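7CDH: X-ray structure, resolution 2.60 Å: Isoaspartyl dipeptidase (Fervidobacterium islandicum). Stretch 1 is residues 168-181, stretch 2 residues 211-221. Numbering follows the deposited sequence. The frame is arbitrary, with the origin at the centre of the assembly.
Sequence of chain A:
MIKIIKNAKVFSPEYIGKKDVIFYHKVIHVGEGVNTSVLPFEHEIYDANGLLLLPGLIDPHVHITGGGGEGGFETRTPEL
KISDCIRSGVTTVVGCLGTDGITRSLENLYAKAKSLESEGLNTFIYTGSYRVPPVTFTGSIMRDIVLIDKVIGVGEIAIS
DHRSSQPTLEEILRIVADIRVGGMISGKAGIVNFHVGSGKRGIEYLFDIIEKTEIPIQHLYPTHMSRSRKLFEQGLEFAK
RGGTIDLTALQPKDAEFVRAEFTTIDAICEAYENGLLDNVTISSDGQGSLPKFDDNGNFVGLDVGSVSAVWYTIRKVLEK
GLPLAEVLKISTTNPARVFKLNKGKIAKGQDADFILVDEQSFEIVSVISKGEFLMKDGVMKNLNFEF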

# COMPACT_ATOMS: atom_id res chain seq x y z
N THR A 168 18.57 -8.38 14.99
CA THR A 168 19.30 -7.49 15.93
C THR A 168 18.59 -7.46 17.29
O THR A 168 17.40 -7.78 17.34
CB THR A 168 19.40 -6.06 15.39
OG1 THR A 168 18.08 -5.49 15.33
CG2 THR A 168 20.07 -6.04 14.04
N LEU A 169 19.27 -6.96 18.30
CA LEU A 169 18.70 -6.80 19.66
C LEU A 169 17.53 -5.81 19.61
O LEU A 169 16.51 -6.06 20.26
CB LEU A 169 19.80 -6.32 20.61
CG LEU A 169 19.33 -6.02 22.04
CD1 LEU A 169 18.62 -7.23 22.63
CD2 LEU A 169 20.49 -5.58 22.91
N GLU A 170 17.70 -4.70 18.90
CA GLU A 170 16.65 -3.67 18.72
C GLU A 170 15.39 -4.30 18.12
O GLU A 170 14.30 -4.03 18.66
CB GLU A 170 17.20 -2.50 17.89
CG GLU A 170 18.16 -1.62 18.70
CD GLU A 170 18.87 -0.50 17.93
OE1 GLU A 170 18.78 -0.49 16.67
OE2 GLU A 170 19.51 0.36 18.59
N GLU A 171 15.53 -5.13 17.07
CA GLU A 171 14.36 -5.77 16.42
C GLU A 171 13.67 -6.67 17.46
O GLU A 171 12.43 -6.55 17.60
CB GLU A 171 14.76 -6.59 15.20
CG GLU A 171 15.26 -5.78 14.02
CD GLU A 171 15.68 -6.64 12.83
OE1 GLU A 171 16.55 -7.52 13.02
OE2 GLU A 171 15.10 -6.47 11.72
N ILE A 172 14.43 -7.52 18.15
CA ILE A 172 13.91 -8.37 19.27
C ILE A 172 13.15 -7.50 20.30
O ILE A 172 12.05 -7.87 20.67
CB ILE A 172 15.01 -9.18 19.99
CG1 ILE A 172 15.74 -10.15 19.05
CG2 ILE A 172 14.41 -9.93 21.16
CD1 ILE A 172 14.79 -10.94 18.17
N LEU A 173 13.75 -6.41 20.79
CA LEU A 173 13.14 -5.59 21.88
C LEU A 173 11.77 -5.06 21.42
O LEU A 173 10.81 -5.09 22.25
CB LEU A 173 14.05 -4.43 22.27
CG LEU A 173 15.21 -4.77 23.20
CD1 LEU A 173 16.11 -3.55 23.38
CD2 LEU A 173 14.71 -5.29 24.54
N ARG A 174 11.68 -4.58 20.18
CA ARG A 174 10.41 -4.04 19.67
C ARG A 174 9.35 -5.17 19.73
O ARG A 174 8.25 -4.90 20.27
CB ARG A 174 10.62 -3.47 18.28
CG ARG A 174 9.33 -3.00 17.59
CD ARG A 174 8.56 -1.89 18.27
NE ARG A 174 9.42 -0.95 18.96
CZ ARG A 174 10.20 -0.05 18.36
NH1 ARG A 174 10.21 0.05 17.04
NH2 ARG A 174 10.96 0.74 19.10
N ILE A 175 9.69 -6.38 19.27
CA ILE A 175 8.78 -7.55 19.22
C ILE A 175 8.39 -7.94 20.65
O ILE A 175 7.20 -8.13 20.91
CB ILE A 175 9.42 -8.72 18.44
CG1 ILE A 175 9.50 -8.41 16.95
CG2 ILE A 175 8.70 -10.05 18.71
CD1 ILE A 175 10.67 -9.11 16.29
N VAL A 176 9.35 -8.02 21.57
CA VAL A 176 9.03 -8.40 22.97
C VAL A 176 8.13 -7.32 23.58
O VAL A 176 7.15 -7.68 24.22
CB VAL A 176 10.29 -8.64 23.81
CG1 VAL A 176 9.94 -8.87 25.26
CG2 VAL A 176 11.10 -9.81 23.28
N ALA A 177 8.46 -6.04 23.41
CA ALA A 177 7.62 -4.95 23.97
C ALA A 177 6.21 -4.98 23.38
O ALA A 177 5.25 -4.74 24.12
CB ALA A 177 8.26 -3.60 23.78
N ASP A 178 6.07 -5.28 22.09
CA ASP A 178 4.75 -5.31 21.42
C ASP A 178 3.92 -6.48 21.97
O ASP A 178 2.76 -6.28 22.30
CB ASP A 178 4.91 -5.29 19.90
CG ASP A 178 5.32 -3.92 19.35
OD1 ASP A 178 5.48 -2.95 20.18
OD2 ASP A 178 5.50 -3.80 18.07
N ILE A 179 4.51 -7.64 22.18
CA ILE A 179 3.70 -8.80 22.61
C ILE A 179 3.40 -8.64 24.11
O ILE A 179 2.27 -8.94 24.52
CB ILE A 179 4.39 -10.12 22.20
CG1 ILE A 179 3.37 -11.19 21.82
CG2 ILE A 179 5.34 -10.61 23.28
CD1 ILE A 179 2.52 -10.84 20.61
N ARG A 180 4.30 -8.06 24.89
CA ARG A 180 4.03 -7.73 26.31
C ARG A 180 2.87 -6.75 26.39
O ARG A 180 1.92 -6.98 27.18
CB ARG A 180 5.26 -7.19 27.03
CG ARG A 180 4.93 -6.47 28.32
CD ARG A 180 6.15 -6.38 29.20
NE ARG A 180 5.87 -5.67 30.45
CZ ARG A 180 5.09 -6.12 31.45
NH1 ARG A 180 4.46 -7.27 31.36
NH2 ARG A 180 4.93 -5.39 32.54
N VAL A 181 2.89 -5.67 25.62
CA VAL A 181 1.79 -4.67 25.76
C VAL A 181 0.48 -5.26 25.23
O VAL A 181 -0.60 -5.06 25.88
CB VAL A 181 2.17 -3.34 25.12
CG1 VAL A 181 0.96 -2.47 24.85
CG2 VAL A 181 3.17 -2.63 26.03
N GLU A 211 18.61 -7.16 31.66
CA GLU A 211 19.65 -6.32 32.30
C GLU A 211 19.47 -4.87 31.86
O GLU A 211 19.62 -4.00 32.71
CB GLU A 211 21.04 -6.88 32.01
CG GLU A 211 21.35 -8.10 32.87
CD GLU A 211 22.43 -9.04 32.37
OE1 GLU A 211 23.12 -8.71 31.38
OE2 GLU A 211 22.58 -10.11 32.98
N LYS A 212 19.11 -4.61 30.61
CA LYS A 212 19.19 -3.26 29.99
C LYS A 212 17.81 -2.61 29.89
O LYS A 212 17.76 -1.44 29.49
CB LYS A 212 19.80 -3.35 28.60
CG LYS A 212 21.20 -3.95 28.52
CD LYS A 212 21.56 -4.32 27.09
CE LYS A 212 23.04 -4.28 26.77
NZ LYS A 212 23.27 -4.13 25.31
N THR A 213 16.73 -3.31 30.21
CA THR A 213 15.36 -2.75 30.11
C THR A 213 14.52 -3.19 31.30
O THR A 213 14.95 -4.07 32.04
CB THR A 213 14.65 -3.12 28.78
OG1 THR A 213 13.98 -4.36 28.97
CG2 THR A 213 15.57 -3.21 27.59
N GLU A 214 13.31 -2.66 31.35
CA GLU A 214 12.31 -2.82 32.44
C GLU A 214 11.43 -4.06 32.15
O GLU A 214 10.38 -4.20 32.82
CB GLU A 214 11.44 -1.56 32.50
CG GLU A 214 12.19 -0.22 32.38
CD GLU A 214 12.60 0.25 30.97
OE1 GLU A 214 12.10 -0.29 29.94
OE2 GLU A 214 13.47 1.14 30.91
N ILE A 215 11.78 -4.87 31.14
CA ILE A 215 10.90 -5.96 30.64
C ILE A 215 11.07 -7.18 31.54
O ILE A 215 12.19 -7.65 31.78
CB ILE A 215 11.13 -6.28 29.16
CG1 ILE A 215 10.53 -5.19 28.27
CG2 ILE A 215 10.55 -7.64 28.84
CD1 ILE A 215 10.96 -5.23 26.83
N PRO A 216 9.98 -7.64 32.16
CA PRO A 216 10.06 -8.75 33.09
C PRO A 216 10.45 -10.05 32.37
O PRO A 216 9.99 -10.26 31.23
CB PRO A 216 8.65 -8.88 33.68
CG PRO A 216 7.88 -7.66 33.23
CD PRO A 216 8.62 -7.08 32.05
N ILE A 217 11.17 -10.91 33.08
CA ILE A 217 11.78 -12.16 32.55
C ILE A 217 10.70 -13.18 32.14
O ILE A 217 11.03 -14.09 31.33
CB ILE A 217 12.82 -12.71 33.57
CG1 ILE A 217 13.73 -13.76 32.94
CG2 ILE A 217 12.18 -13.24 34.86
CD1 ILE A 217 14.75 -14.31 33.91
N GLN A 218 9.46 -13.05 32.61
CA GLN A 218 8.38 -14.08 32.48
C GLN A 218 7.81 -14.17 31.04
O GLN A 218 7.09 -15.13 30.72
CB GLN A 218 7.24 -13.78 33.46
CG GLN A 218 7.62 -13.96 34.93
CD GLN A 218 8.25 -12.77 35.63
OE1 GLN A 218 8.33 -11.65 35.11
NE2 GLN A 218 8.72 -13.02 36.85
N HIS A 219 8.04 -13.18 30.21
CA HIS A 219 7.57 -13.17 28.81
C HIS A 219 8.54 -13.97 27.93
O HIS A 219 8.20 -14.18 26.78
CB HIS A 219 7.44 -11.74 28.30
CG HIS A 219 6.44 -10.93 29.05
ND1 HIS A 219 5.07 -11.14 28.91
CD2 HIS A 219 6.61 -9.93 29.95
CE1 HIS A 219 4.43 -10.29 29.70
NE2 HIS A 219 5.36 -9.54 30.36
N LEU A 220 9.73 -14.30 28.43
CA LEU A 220 10.86 -14.81 27.61
C LEU A 220 10.99 -16.30 27.88
O LEU A 220 11.33 -16.67 28.98
CB LEU A 220 12.15 -14.09 27.94
CG LEU A 220 12.09 -12.56 27.98
CD1 LEU A 220 13.45 -12.00 28.39
CD2 LEU A 220 11.62 -11.95 26.66
N TYR A 221 10.73 -17.10 26.86
CA TYR A 221 10.49 -18.54 26.99
C TYR A 221 11.32 -19.21 25.93
O TYR A 221 10.81 -19.49 24.86
CB TYR A 221 9.00 -18.78 26.79
CG TYR A 221 8.54 -20.19 27.03
CD1 TYR A 221 8.90 -20.88 28.17
CD2 TYR A 221 7.68 -20.79 26.15
CE1 TYR A 221 8.43 -22.17 28.42
CE2 TYR A 221 7.21 -22.08 26.37
CZ TYR A 221 7.58 -22.77 27.50
OH TYR A 221 7.06 -24.01 27.71

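Stretch 1 is a helix from Leu-169 onward, held by i to i+4 backbone bonds such as Ala-177 N to Leu-173 O at 2.8 Å. Its first turn is capped: Glu-171 N donates to Thr-168 OG1 at 3.1 Å, and Thr-168 N returns a bond to Glu-171 OE1 at 2.9 Å. Stretch 2 is less regular. It leaves a helix at Thr-213, runs as loop to Pro-216, makes a short 3-10 segment and enters a strand at Leu-220. The two backbones draw closer along the contact, with CA atoms 9.0 Å apart at Leu-173 and Thr-213, 7.5 Å at Ala-177 and Ile-215, and 7.0 Å at Arg-180 and His-219. The helix meets its partner through Leu-169, Leu-173, the adjacent pair Val-176 and Ala-177, and Arg-180, steps of three or four residues apart from that pair, which keep these residues on one side of the helix.

The middle is apolar. Val-176 points toward stretch 2, and its CG1 lies 3.8 Å from both Ile-215 CG2 and Leu-220 CD2, so one methyl serves two neighbours. Ile-215 leaves its backbone sideways, but its end reaches the helix, where CD1 sits 4.4 Å from Ala-177 CB. The loop braces itself here, Ile-215 N donating to Thr-213 OG1 at 3.1 Å, while Leu-173 CD2 packs 3.8 Å from Thr-213 CG2.

At one end Leu-169 CD2 lies 3.9 Å from Lys-212 NZ, with no hydrogen bond between them; at the other, Arg-180 brings the hydrogen bond between the stretches, its long side chain used along its length. Arg-180 CB lies over the His-219 ring, 4.1 Å from its centroid and 9° off the normal, a CH-pi contact. Farther out, Arg-180 NH1 donates to His-219 NE2 at 2.6 Å, short but weak because the angle is only 129°. Pro-216 CD covers one guanidinium face, 3.5 Å from Arg-180 NE, leaving the edge to the histidine.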